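Local coordinates for beta-1,4-mannanase (Aplysia kurodai, PDB 3VUP), which probably hydrolyses internal beta-1,4-mannosidic linkages of mannan, as a TIM-barrel mannanase of the sea hare's digestive fluid, at residues G20-M26 with A319-V325; G55-M59 with N103-F107; P108-A114 with G156-E162; F258-Y264 with K287-E293. The contacts are given in a common frame with arbitrary orientation. Where two conformers were deposited one is given. Residue numbers count along the deposited sequence, not the author numbering.

Contact 1 (G20-M26 with A319-V325); sequences GGNLPWM and AWSWHLV
Strands 20-22 and 319-322 run parallel. Their axes come within 4.0 Å and cross at -42°. Gly20 pairs with Trp320, and Gly21 with Ser321. The ladder is Gly20 N to Ala319 O (3.0 Å), Ser321 N to Gly20 O (3.1 Å) and Asn22 N to Ser321 O (2.8 Å). Past the strand end the two chains stay side by side, and a helix starts at Leu324. Its first two amides bond to the other segment: Leu324 N to Asn22 O (2.8 Å) and Val325 N to Leu23 O (2.9 Å). His323 is the N-cap, and its ND1 takes the amide of Gln326. A CB on Gly21 would clash with Leu324.

The Leu23-Pro24 peptide is cis. It brings Pro24 CD 3.4 Å from the centroid of the His323 ring, and Pro24 CG 3.9 Å from that of the Trp322 six-membered ring. Trp25 (chi1 p) offers its face in two offset edge-to-face pairs: its six-membered ring to that of Trp322 (chi1 t; centroids 5.7 Å, planes 73°), its five-membered ring to His323 (5.6 Å, 83°). Asn22 ND2 donates to Ser321 O (3.0 Å), while its OD1 accepts from Arg60. Leu23 CD1 meets Val325 CG2 at 3.8 Å.

This is the seam of a TIM barrel, where the first strand meets the eighth. At its C-terminal end, an aromatic cluster stands where such barrels have their active-site cleft.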
# COMPACT_ATOMS: atom_id res chain seq x y z
N GLY A 20 6.40 0.28 -11.57
CA GLY A 20 7.38 1.07 -10.87
C GLY A 20 7.93 0.32 -9.69
O GLY A 20 8.26 -0.87 -9.78
N GLY A 21 8.02 1.00 -8.56
CA GLY A 21 8.60 0.38 -7.40
C GLY A 21 8.29 1.08 -6.10
O GLY A 21 7.62 2.12 -6.06
N ASN A 22 8.77 0.46 -5.03
CA ASN A 22 8.72 1.01 -3.68
C ASN A 22 10.02 1.74 -3.41
O ASN A 22 11.09 1.13 -3.51
CB ASN A 22 8.63 -0.13 -2.67
CG ASN A 22 7.30 -0.85 -2.70
OD1 ASN A 22 6.44 -0.57 -1.87
ND2 ASN A 22 7.14 -1.80 -3.61
N LEU A 23 9.94 3.01 -3.05
CA LEU A 23 11.13 3.80 -2.73
C LEU A 23 12.13 3.06 -1.82
O LEU A 23 13.28 2.91 -2.20
CB LEU A 23 10.73 5.17 -2.18
CG LEU A 23 11.87 6.13 -1.87
CD1 LEU A 23 12.57 6.54 -3.15
CD2 LEU A 23 11.34 7.34 -1.12
N PRO A 24 11.70 2.57 -0.63
CA PRO A 24 10.38 2.69 0.00
C PRO A 24 10.32 3.84 1.00
O PRO A 24 9.24 4.17 1.50
CB PRO A 24 10.23 1.35 0.73
CG PRO A 24 11.61 0.79 0.86
CD PRO A 24 12.58 1.70 0.16
N TRP A 25 11.48 4.42 1.28
CA TRP A 25 11.67 5.55 2.18
C TRP A 25 13.07 6.06 1.88
O TRP A 25 13.83 5.41 1.17
CB TRP A 25 11.57 5.11 3.65
CG TRP A 25 12.41 3.92 3.97
CD1 TRP A 25 13.77 3.87 4.09
CD2 TRP A 25 11.94 2.59 4.17
NE1 TRP A 25 14.17 2.58 4.35
CE2 TRP A 25 13.07 1.77 4.41
CE3 TRP A 25 10.67 1.99 4.17
CZ2 TRP A 25 12.96 0.40 4.65
CZ3 TRP A 25 10.57 0.63 4.41
CH2 TRP A 25 11.71 -0.15 4.64
N MET A 26 13.40 7.21 2.44
CA MET A 26 14.78 7.68 2.40
C MET A 26 15.38 7.53 3.80
O MET A 26 16.32 6.75 4.00
CB MET A 26 14.87 9.11 1.89
CG MET A 26 16.31 9.59 1.67
SD MET A 26 17.33 8.52 0.62
CE MET A 26 16.34 8.51 -0.88
N ALA A 319 2.77 -3.62 -11.16
CA ALA A 319 3.95 -4.30 -10.64
C ALA A 319 4.85 -3.25 -10.02
O ALA A 319 5.33 -2.34 -10.72
CB ALA A 319 4.70 -5.00 -11.78
N TRP A 320 5.07 -3.37 -8.71
CA TRP A 320 5.98 -2.49 -7.99
C TRP A 320 7.04 -3.33 -7.30
O TRP A 320 6.74 -4.09 -6.36
CB TRP A 320 5.25 -1.66 -6.92
CG TRP A 320 4.09 -0.84 -7.40
CD1 TRP A 320 3.93 -0.29 -8.63
CD2 TRP A 320 2.92 -0.49 -6.66
NE1 TRP A 320 2.73 0.39 -8.70
CE2 TRP A 320 2.09 0.28 -7.49
CE3 TRP A 320 2.50 -0.75 -5.36
CZ2 TRP A 320 0.87 0.78 -7.07
CZ3 TRP A 320 1.28 -0.26 -4.94
CH2 TRP A 320 0.48 0.51 -5.79
N SER A 321 8.29 -3.22 -7.76
CA SER A 321 9.38 -3.96 -7.14
C SER A 321 9.78 -3.33 -5.79
O SER A 321 9.43 -2.18 -5.49
CB SER A 321 10.57 -4.06 -8.09
OG SER A 321 10.97 -2.78 -8.53
N TRP A 322 10.51 -4.10 -4.99
CA TRP A 322 10.85 -3.69 -3.62
C TRP A 322 12.24 -3.06 -3.46
O TRP A 322 13.25 -3.69 -3.74
CB TRP A 322 10.73 -4.90 -2.68
CG TRP A 322 11.16 -4.55 -1.29
CD1 TRP A 322 12.27 -5.00 -0.64
CD2 TRP A 322 10.52 -3.62 -0.40
NE1 TRP A 322 12.37 -4.41 0.60
CE2 TRP A 322 11.30 -3.56 0.77
CE3 TRP A 322 9.36 -2.84 -0.48
CZ2 TRP A 322 10.97 -2.75 1.86
CZ3 TRP A 322 9.03 -2.03 0.60
CH2 TRP A 322 9.83 -1.99 1.76
N HIS A 323 12.24 -1.81 -2.99
CA HIS A 323 13.42 -1.08 -2.52
C HIS A 323 14.26 -0.51 -3.65
O HIS A 323 15.39 -0.94 -3.90
CB HIS A 323 14.27 -1.88 -1.53
CG HIS A 323 14.89 -1.02 -0.48
ND1 HIS A 323 15.69 0.07 -0.78
CD2 HIS A 323 14.79 -1.06 0.87
CE1 HIS A 323 16.05 0.65 0.35
NE2 HIS A 323 15.53 -0.02 1.36
N LEU A 324 13.72 0.49 -4.33
CA LEU A 324 14.43 1.14 -5.42
C LEU A 324 15.72 1.79 -4.95
O LEU A 324 16.70 1.81 -5.68
CB LEU A 324 13.56 2.18 -6.11
CG LEU A 324 12.36 1.63 -6.88
CD1 LEU A 324 11.47 2.78 -7.31
CD2 LEU A 324 12.82 0.81 -8.09
N VAL A 325 15.73 2.35 -3.74
CA VAL A 325 16.94 3.02 -3.28
C VAL A 325 18.14 2.06 -3.28
O VAL A 325 19.22 2.43 -3.73
CB VAL A 325 16.74 3.66 -1.89
CG1 VAL A 325 18.06 4.04 -1.27
CG2 VAL A 325 15.84 4.88 -2.02

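Contact 2 (G55-M59 with N103-F107); sequences GGNSM and NILVF
Two neighbouring parallel strands of the TIM barrel start here, 58-65 and 105-112. Helix 88-101 lies on the connection between them. Ser58 pairs with Leu105 (CA-CA 4.7 Å) and Met59 with Val106 (5.1 Å). The hydrogen bonds are Leu105 N to Asn57 O (2.8 Å), Met59 N to Leu105 O (2.9 Å) and Phe107 N to Met59 O (2.8 Å).

Ser58 (m) and Leu105 (m, t) point to one face, where Leu18 touches both. The ring of Phe107 (chi1 m) has its CE2 3.7 Å from Ser58 OG and also meets Trp320. Met59 and Val106 point to the other face. Met59 (t, p, p) has its CB 3.7 Å from Ile104 CG2. Ile104 (m, m) brings its CD1 to 3.3 Å from Gly56 O. Met59 and Ile104 pack on Phe48 and Leu51 of helix 36-53, and Val106 (t) on helix 88-101. Asn57 (p) accepts from Ser58 OG at its OD1 (2.9 Å), which also takes the amide of Ser19.

Gly55 and Asn103, both at positive phi, end the preceding helices in Schellman motifs. A water bridges the two loops, 2.7 Å from Gly56 O and 2.7 Å from Asn103 O.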
# COMPACT_ATOMS: atom_id res chain seq x y z
N GLY A 55 11.25 4.51 -17.30
CA GLY A 55 9.96 4.17 -17.85
C GLY A 55 8.89 3.77 -16.84
O GLY A 55 7.84 3.26 -17.22
N GLY A 56 9.15 4.01 -15.56
CA GLY A 56 8.15 3.76 -14.54
C GLY A 56 7.12 4.87 -14.50
O GLY A 56 7.40 6.00 -14.92
N ASN A 57 5.94 4.55 -13.98
CA ASN A 57 4.89 5.53 -13.78
C ASN A 57 4.35 5.57 -12.35
O ASN A 57 3.41 6.32 -12.10
CB ASN A 57 3.73 5.34 -14.78
CG ASN A 57 2.99 4.04 -14.58
OD1 ASN A 57 3.07 3.39 -13.53
ND2 ASN A 57 2.25 3.64 -15.60
N SER A 58 4.91 4.78 -11.44
CA SER A 58 4.32 4.56 -10.10
C SER A 58 5.39 4.45 -9.02
O SER A 58 6.34 3.69 -9.22
CB SER A 58 3.59 3.21 -10.07
OG SER A 58 2.37 3.25 -10.77
N MET A 59 5.21 5.13 -7.89
CA MET A 59 6.09 5.01 -6.74
C MET A 59 5.26 4.79 -5.47
O MET A 59 4.40 5.62 -5.16
CB MET A 59 6.90 6.31 -6.58
CG MET A 59 7.92 6.31 -5.45
SD MET A 59 9.45 5.45 -5.83
CE MET A 59 10.37 6.73 -6.69
N ASN A 103 6.12 12.80 -13.99
CA ASN A 103 5.05 11.92 -14.47
C ASN A 103 4.99 10.60 -13.70
O ASN A 103 4.90 9.51 -14.27
CB ASN A 103 5.20 11.68 -15.98
CG ASN A 103 4.85 12.90 -16.79
OD1 ASN A 103 4.03 13.72 -16.37
ND2 ASN A 103 5.45 13.03 -17.96
N ILE A 104 5.04 10.72 -12.37
CA ILE A 104 4.95 9.57 -11.49
C ILE A 104 3.72 9.70 -10.59
O ILE A 104 3.53 10.71 -9.91
CB ILE A 104 6.20 9.44 -10.59
CG1 ILE A 104 7.47 9.27 -11.43
CG2 ILE A 104 6.03 8.29 -9.59
CD1 ILE A 104 7.51 8.02 -12.26
N LEU A 105 2.89 8.66 -10.60
CA LEU A 105 1.78 8.51 -9.67
C LEU A 105 2.30 7.99 -8.33
O LEU A 105 3.06 7.02 -8.29
CB LEU A 105 0.76 7.53 -10.23
CG LEU A 105 0.01 7.99 -11.47
CD1 LEU A 105 -0.63 6.80 -12.16
CD2 LEU A 105 -1.04 9.03 -11.12
N VAL A 106 1.88 8.64 -7.26
CA VAL A 106 2.37 8.34 -5.92
C VAL A 106 1.34 7.55 -5.12
O VAL A 106 0.15 7.87 -5.14
CB VAL A 106 2.69 9.64 -5.18
CG1 VAL A 106 3.24 9.37 -3.80
CG2 VAL A 106 3.68 10.43 -5.97
N PHE A 107 1.83 6.53 -4.42
CA PHE A 107 1.01 5.71 -3.54
C PHE A 107 1.59 5.75 -2.14
O PHE A 107 2.41 4.92 -1.77
CB PHE A 107 0.93 4.28 -4.10
CG PHE A 107 0.28 4.21 -5.45
CD1 PHE A 107 -1.07 3.95 -5.58
CD2 PHE A 107 1.02 4.46 -6.60
CE1 PHE A 107 -1.67 3.92 -6.83
CE2 PHE A 107 0.42 4.44 -7.85
CZ PHE A 107 -0.92 4.16 -7.97
O HOH W 1 6.80 8.49 -15.89

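Contact 3 (P108-A114 with G156-E162); sequences PCLWNAA and GWDLMNE
Strands 108-112 and 157-161 are parallel, with axes 4.4 Å apart at closest and a crossing of -26°. Cys109 pairs with Asp158, Trp111 with Met160 and Asn112 with Asn161. Leu110 and Leu159 take helix-like backbone angles, so both strands kink together.

Most backbone groups between the strands are paired. Asp158 N bonds to Pro108 O (2.9 Å), Leu110 N to Asp158 O (2.8 Å), Asn161 N to Trp111 O (2.8 Å) and Ala113 N to Asn161 O (2.9 Å). At the kink, Trp111 N to Leu159 O is weak (3.2 Å).

Asn112 (chi1 t) accepts twice at OD1: from Asn161 ND2 (2.9 Å) and from Ala114 N (3.0 Å), the latter an Asx turn. Asn161 (chi1 t) accepts from Arg60 at OD1. Asp158 OD2 makes a salt bridge to Arg60 and accepts from Gln260. Trp111 (chi1 m) points to the other face, with Met160, and its NE1 bonds to Gln207. Trp111 CB meets Met160 CE at 3.9 Å.

Glu162 OE2 is held by His262 and a bound Tris molecule, which Asn161 ND2 also reaches. An Asn-Glu pair at the C-terminal end of the fourth strand, with Glu162 just past it, is the pattern of clan GH-A glycosidases, where this glutamate is the acid/base. The polar network is consistent with that role for Glu162.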
# COMPACT_ATOMS: atom_id res chain seq x y z
N PRO A 108 1.20 6.76 -1.34
CA PRO A 108 1.70 6.83 0.03
C PRO A 108 1.12 5.70 0.85
O PRO A 108 -0.08 5.43 0.78
CB PRO A 108 1.15 8.18 0.53
CG PRO A 108 0.78 8.94 -0.72
CD PRO A 108 0.32 7.89 -1.68
N CYS A 109 1.97 5.05 1.64
CA CYS A 109 1.55 3.98 2.53
C CYS A 109 1.61 4.50 3.96
O CYS A 109 2.69 4.84 4.45
CB CYS A 109 2.45 2.75 2.35
SG CYS A 109 2.06 1.40 3.48
N LEU A 110 0.46 4.57 4.61
CA LEU A 110 0.36 5.27 5.89
C LEU A 110 1.06 4.54 7.03
O LEU A 110 1.90 5.13 7.71
CB LEU A 110 -1.09 5.55 6.24
CG LEU A 110 -1.84 6.44 5.26
CD1 LEU A 110 -3.29 6.58 5.72
CD2 LEU A 110 -1.16 7.80 5.13
N TRP A 111 0.72 3.26 7.23
CA TRP A 111 1.13 2.51 8.41
C TRP A 111 1.85 1.22 8.03
O TRP A 111 1.81 0.78 6.87
CB TRP A 111 -0.10 2.15 9.25
CG TRP A 111 -0.91 3.33 9.68
CD1 TRP A 111 -2.14 3.70 9.20
CD2 TRP A 111 -0.58 4.28 10.70
NE1 TRP A 111 -2.58 4.82 9.84
CE2 TRP A 111 -1.65 5.20 10.77
CE3 TRP A 111 0.51 4.47 11.55
CZ2 TRP A 111 -1.66 6.27 11.66
CZ3 TRP A 111 0.50 5.53 12.44
CH2 TRP A 111 -0.58 6.42 12.48
N ASN A 112 2.50 0.60 9.01
CA ASN A 112 3.25 -0.63 8.79
C ASN A 112 3.05 -1.58 9.96
O ASN A 112 3.13 -1.17 11.12
CB ASN A 112 4.74 -0.29 8.68
CG ASN A 112 5.61 -1.51 8.42
OD1 ASN A 112 5.18 -2.47 7.77
ND2 ASN A 112 6.85 -1.47 8.91
N ALA A 113 2.80 -2.86 9.64
CA ALA A 113 2.73 -3.91 10.65
C ALA A 113 3.71 -5.06 10.39
O ALA A 113 3.59 -6.13 11.00
CB ALA A 113 1.30 -4.44 10.78
N ALA A 114 4.68 -4.86 9.50
CA ALA A 114 5.65 -5.92 9.18
C ALA A 114 6.78 -6.05 10.20
O ALA A 114 7.56 -7.01 10.13
CB ALA A 114 6.24 -5.71 7.79
N GLY A 156 -3.05 6.76 -5.21
CA GLY A 156 -3.97 6.20 -4.24
C GLY A 156 -3.30 6.08 -2.89
O GLY A 156 -2.07 6.15 -2.79
N TRP A 157 -4.11 5.91 -1.87
CA TRP A 157 -3.64 5.80 -0.49
C TRP A 157 -3.60 4.33 -0.09
O TRP A 157 -4.61 3.64 -0.19
CB TRP A 157 -4.59 6.54 0.46
CG TRP A 157 -4.64 8.02 0.25
CD1 TRP A 157 -5.59 8.73 -0.44
CD2 TRP A 157 -3.70 8.99 0.73
NE1 TRP A 157 -5.30 10.07 -0.40
CE2 TRP A 157 -4.15 10.26 0.31
CE3 TRP A 157 -2.52 8.92 1.49
CZ2 TRP A 157 -3.46 11.44 0.61
CZ3 TRP A 157 -1.83 10.09 1.79
CH2 TRP A 157 -2.31 11.34 1.35
N ASP A 158 -2.43 3.86 0.34
CA ASP A 158 -2.28 2.51 0.87
C ASP A 158 -2.35 2.65 2.40
O ASP A 158 -1.46 3.25 3.02
CB ASP A 158 -0.94 1.93 0.40
CG ASP A 158 -0.63 0.55 0.97
OD1 ASP A 158 -1.27 0.13 1.96
OD2 ASP A 158 0.31 -0.09 0.44
N LEU A 159 -3.40 2.12 3.01
CA LEU A 159 -3.60 2.32 4.44
C LEU A 159 -2.54 1.66 5.30
O LEU A 159 -2.20 2.17 6.36
CB LEU A 159 -4.96 1.80 4.87
CG LEU A 159 -6.16 2.44 4.19
CD1 LEU A 159 -7.43 1.92 4.82
CD2 LEU A 159 -6.11 3.96 4.28
N MET A 160 -2.07 0.49 4.89
CA MET A 160 -1.19 -0.27 5.76
C MET A 160 -0.39 -1.31 5.02
O MET A 160 -0.93 -2.12 4.25
CB MET A 160 -1.99 -0.95 6.87
CG MET A 160 -1.12 -1.71 7.88
SD MET A 160 -2.04 -2.32 9.30
CE MET A 160 -1.37 -1.28 10.58
N ASN A 161 0.90 -1.30 5.30
CA ASN A 161 1.76 -2.37 4.86
C ASN A 161 1.66 -3.61 5.74
O ASN A 161 1.98 -3.56 6.93
CB ASN A 161 3.21 -1.92 4.86
CG ASN A 161 4.10 -2.97 4.27
OD1 ASN A 161 4.01 -3.25 3.08
ND2 ASN A 161 4.92 -3.60 5.10
N GLU A 162 1.22 -4.71 5.14
CA GLU A 162 1.26 -6.04 5.74
C GLU A 162 0.68 -6.14 7.15
O GLU A 162 1.39 -6.47 8.10
CB GLU A 162 2.70 -6.58 5.69
CG GLU A 162 3.21 -6.59 4.25
CD GLU A 162 4.54 -7.31 4.04
OE1 GLU A 162 5.24 -7.63 5.03
OE2 GLU A 162 4.88 -7.55 2.85

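Contact 4 (F258-Y264 with K287-E293); sequences FYQFHSY and KPIVVGE. With SO4 (sulfate ion), chain D.
The sixth and seventh strands of the barrel lead into the presumed mannan-binding cleft. Strands 259-262 and 289-293 are parallel, axes 4.5 Å apart at closest and crossing at -39°. The ladder is Tyr259 N to Pro288 O (2.9 Å), Val290 N to Tyr259 O (2.9 Å), Phe261 N to Val290 O (2.8 Å) and Gly292 N to Phe261 O (2.8 Å). Ser263 N to Glu293 O (3.1 Å) follows.

Tyr259 and Phe261 (both chi1 m) carry CH-pi contacts: Lys287 CD lies 3.8 Å from the Tyr259 centroid and Ile289 CG2 3.6 Å from that of Phe261. Tyr259 OH bonds to a sulfate O3 (2.7 Å), probably from the crystallisation liquor.

At the cleft end, Glu293 CG sits over the His262 ring, 3.5 Å from its centroid. His262 NE2 donates to Gln260 OE1 (2.7 Å). Tyr264 OH donates to Glu293 OE1 (2.6 Å), and Arg60 pairs with OE2. A glutamate at strand seven's C-terminal side, held by tyrosine and arginine, matches the nucleophile site of clan GH-A glycosidases.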
# COMPACT_ATOMS: atom_id res chain seq x y z
N PHE A 258 -8.86 -1.14 -4.98
CA PHE A 258 -8.06 -2.17 -5.63
C PHE A 258 -7.29 -2.90 -4.57
O PHE A 258 -7.05 -2.39 -3.47
CB PHE A 258 -7.14 -1.60 -6.72
CG PHE A 258 -6.05 -0.67 -6.25
CD1 PHE A 258 -4.76 -1.13 -6.02
CD2 PHE A 258 -6.30 0.69 -6.14
CE1 PHE A 258 -3.74 -0.26 -5.67
CE2 PHE A 258 -5.28 1.57 -5.79
CZ PHE A 258 -3.99 1.10 -5.56
N TYR A 259 -6.95 -4.15 -4.88
CA TYR A 259 -6.17 -4.98 -3.99
C TYR A 259 -4.69 -4.93 -4.38
O TYR A 259 -4.34 -4.60 -5.51
CB TYR A 259 -6.69 -6.40 -4.05
CG TYR A 259 -8.07 -6.63 -3.48
CD1 TYR A 259 -8.39 -6.29 -2.17
CD2 TYR A 259 -9.05 -7.26 -4.24
CE1 TYR A 259 -9.64 -6.56 -1.64
CE2 TYR A 259 -10.31 -7.55 -3.71
CZ TYR A 259 -10.60 -7.20 -2.41
OH TYR A 259 -11.83 -7.49 -1.86
N GLN A 260 -3.84 -5.27 -3.42
CA GLN A 260 -2.40 -5.18 -3.58
C GLN A 260 -1.76 -6.36 -2.88
O GLN A 260 -1.83 -6.48 -1.66
CB GLN A 260 -1.88 -3.87 -2.99
CG GLN A 260 -0.37 -3.73 -3.13
CD GLN A 260 0.26 -2.74 -2.18
OE1 GLN A 260 1.44 -2.87 -1.84
NE2 GLN A 260 -0.50 -1.74 -1.73
N PHE A 261 -1.17 -7.26 -3.67
CA PHE A 261 -0.51 -8.45 -3.14
C PHE A 261 1.00 -8.23 -3.10
O PHE A 261 1.58 -7.69 -4.04
CB PHE A 261 -0.70 -9.65 -4.07
CG PHE A 261 -2.12 -10.15 -4.24
CD1 PHE A 261 -3.18 -9.76 -3.43
CD2 PHE A 261 -2.36 -11.09 -5.23
CE1 PHE A 261 -4.46 -10.29 -3.64
CE2 PHE A 261 -3.62 -11.63 -5.43
CZ PHE A 261 -4.67 -11.23 -4.64
N HIS A 262 1.65 -8.71 -2.04
CA HIS A 262 3.10 -8.85 -2.05
C HIS A 262 3.43 -10.32 -2.30
O HIS A 262 2.67 -11.20 -1.88
CB HIS A 262 3.70 -8.38 -0.74
CG HIS A 262 3.36 -6.96 -0.43
ND1 HIS A 262 3.60 -6.38 0.80
CD2 HIS A 262 2.78 -6.00 -1.19
CE1 HIS A 262 3.20 -5.12 0.77
NE2 HIS A 262 2.68 -4.87 -0.42
N SER A 263 4.54 -10.58 -2.98
CA SER A 263 4.90 -11.96 -3.25
C SER A 263 6.39 -12.18 -3.27
O SER A 263 7.11 -11.60 -4.09
CB SER A 263 4.27 -12.44 -4.56
OG SER A 263 4.52 -13.83 -4.77
N TYR A 264 6.84 -13.06 -2.38
CA TYR A 264 8.23 -13.43 -2.25
C TYR A 264 8.34 -14.94 -2.14
O TYR A 264 7.55 -15.58 -1.45
CB TYR A 264 8.81 -12.80 -0.98
CG TYR A 264 8.85 -11.30 -0.96
CD1 TYR A 264 9.90 -10.60 -1.54
CD2 TYR A 264 7.85 -10.56 -0.33
CE1 TYR A 264 9.97 -9.23 -1.50
CE2 TYR A 264 7.90 -9.18 -0.29
CZ TYR A 264 8.98 -8.52 -0.87
OH TYR A 264 9.09 -7.15 -0.82
N LYS A 287 -11.73 -6.68 -8.20
CA LYS A 287 -11.04 -5.39 -8.26
C LYS A 287 -9.71 -5.63 -8.96
O LYS A 287 -9.22 -6.75 -8.98
CB LYS A 287 -10.75 -4.84 -6.85
CG LYS A 287 -11.92 -4.83 -5.88
CD LYS A 287 -11.49 -4.24 -4.53
CE LYS A 287 -12.54 -4.44 -3.45
NZ LYS A 287 -13.76 -3.63 -3.72
N PRO A 288 -9.10 -4.56 -9.50
CA PRO A 288 -7.72 -4.70 -9.99
C PRO A 288 -6.81 -5.22 -8.88
O PRO A 288 -7.00 -4.87 -7.71
CB PRO A 288 -7.35 -3.27 -10.38
CG PRO A 288 -8.66 -2.59 -10.65
CD PRO A 288 -9.61 -3.19 -9.67
N ILE A 289 -5.83 -6.03 -9.26
CA ILE A 289 -4.86 -6.58 -8.32
C ILE A 289 -3.46 -6.12 -8.74
O ILE A 289 -2.96 -6.51 -9.80
CB ILE A 289 -4.88 -8.12 -8.31
CG1 ILE A 289 -6.27 -8.65 -7.92
CG2 ILE A 289 -3.79 -8.65 -7.38
CD1 ILE A 289 -6.42 -10.14 -8.20
N VAL A 290 -2.85 -5.29 -7.90
CA VAL A 290 -1.47 -4.87 -8.11
C VAL A 290 -0.54 -5.83 -7.38
O VAL A 290 -0.80 -6.17 -6.23
CB VAL A 290 -1.26 -3.43 -7.59
CG1 VAL A 290 0.21 -3.03 -7.60
CG2 VAL A 290 -2.08 -2.47 -8.43
N VAL A 291 0.52 -6.30 -8.03
CA VAL A 291 1.57 -7.02 -7.34
C VAL A 291 2.55 -5.95 -6.86
O VAL A 291 3.40 -5.46 -7.62
CB VAL A 291 2.23 -8.09 -8.22
CG1 VAL A 291 3.30 -8.83 -7.42
CG2 VAL A 291 1.18 -9.07 -8.73
N GLY A 292 2.38 -5.55 -5.60
CA GLY A 292 2.95 -4.33 -5.07
C GLY A 292 4.29 -4.43 -4.36
O GLY A 292 4.83 -3.40 -3.95
N GLU A 293 4.82 -5.65 -4.21
CA GLU A 293 6.21 -5.87 -3.78
C GLU A 293 6.69 -7.19 -4.33
O GLU A 293 5.95 -8.17 -4.31
CB GLU A 293 6.35 -5.96 -2.26
CG GLU A 293 6.15 -4.70 -1.46
CD GLU A 293 6.45 -4.90 0.02
OE1 GLU A 293 7.10 -5.91 0.38
OE2 GLU A 293 6.03 -4.03 0.82
S SO4 D . -14.25 -8.79 -4.49
O1 SO4 D . -15.57 -8.23 -4.74
O2 SO4 D . -13.26 -8.03 -5.24
O3 SO4 D . -13.93 -8.70 -3.07
O4 SO4 D . -14.23 -10.17 -4.95

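Overall arrangement
All four contacts lie on one eight-stranded parallel barrel. Contact 1 joins its first and last strands, and the other three are nested within that loop. Contacts 2 and 3 share strand 105-112, with centres about 17 Å apart. Contact 2 lies at the strand starts, where Phe107 CE1 also reaches Phe258 CZ of contact 4 (3.9 Å). Contacts 1, 3 and 4 converge at the opposite end. There Glu162 OE2 meets His262 ND1 (2.7 Å), and Asn22 ND2 meets Gly292 O (2.8 Å). Glu162 CD and Glu293 CD are 5.1 Å apart, a spacing consistent with a retaining glycosidase. Tris, probably from the crystallisation liquor, sits beside both and Trp322.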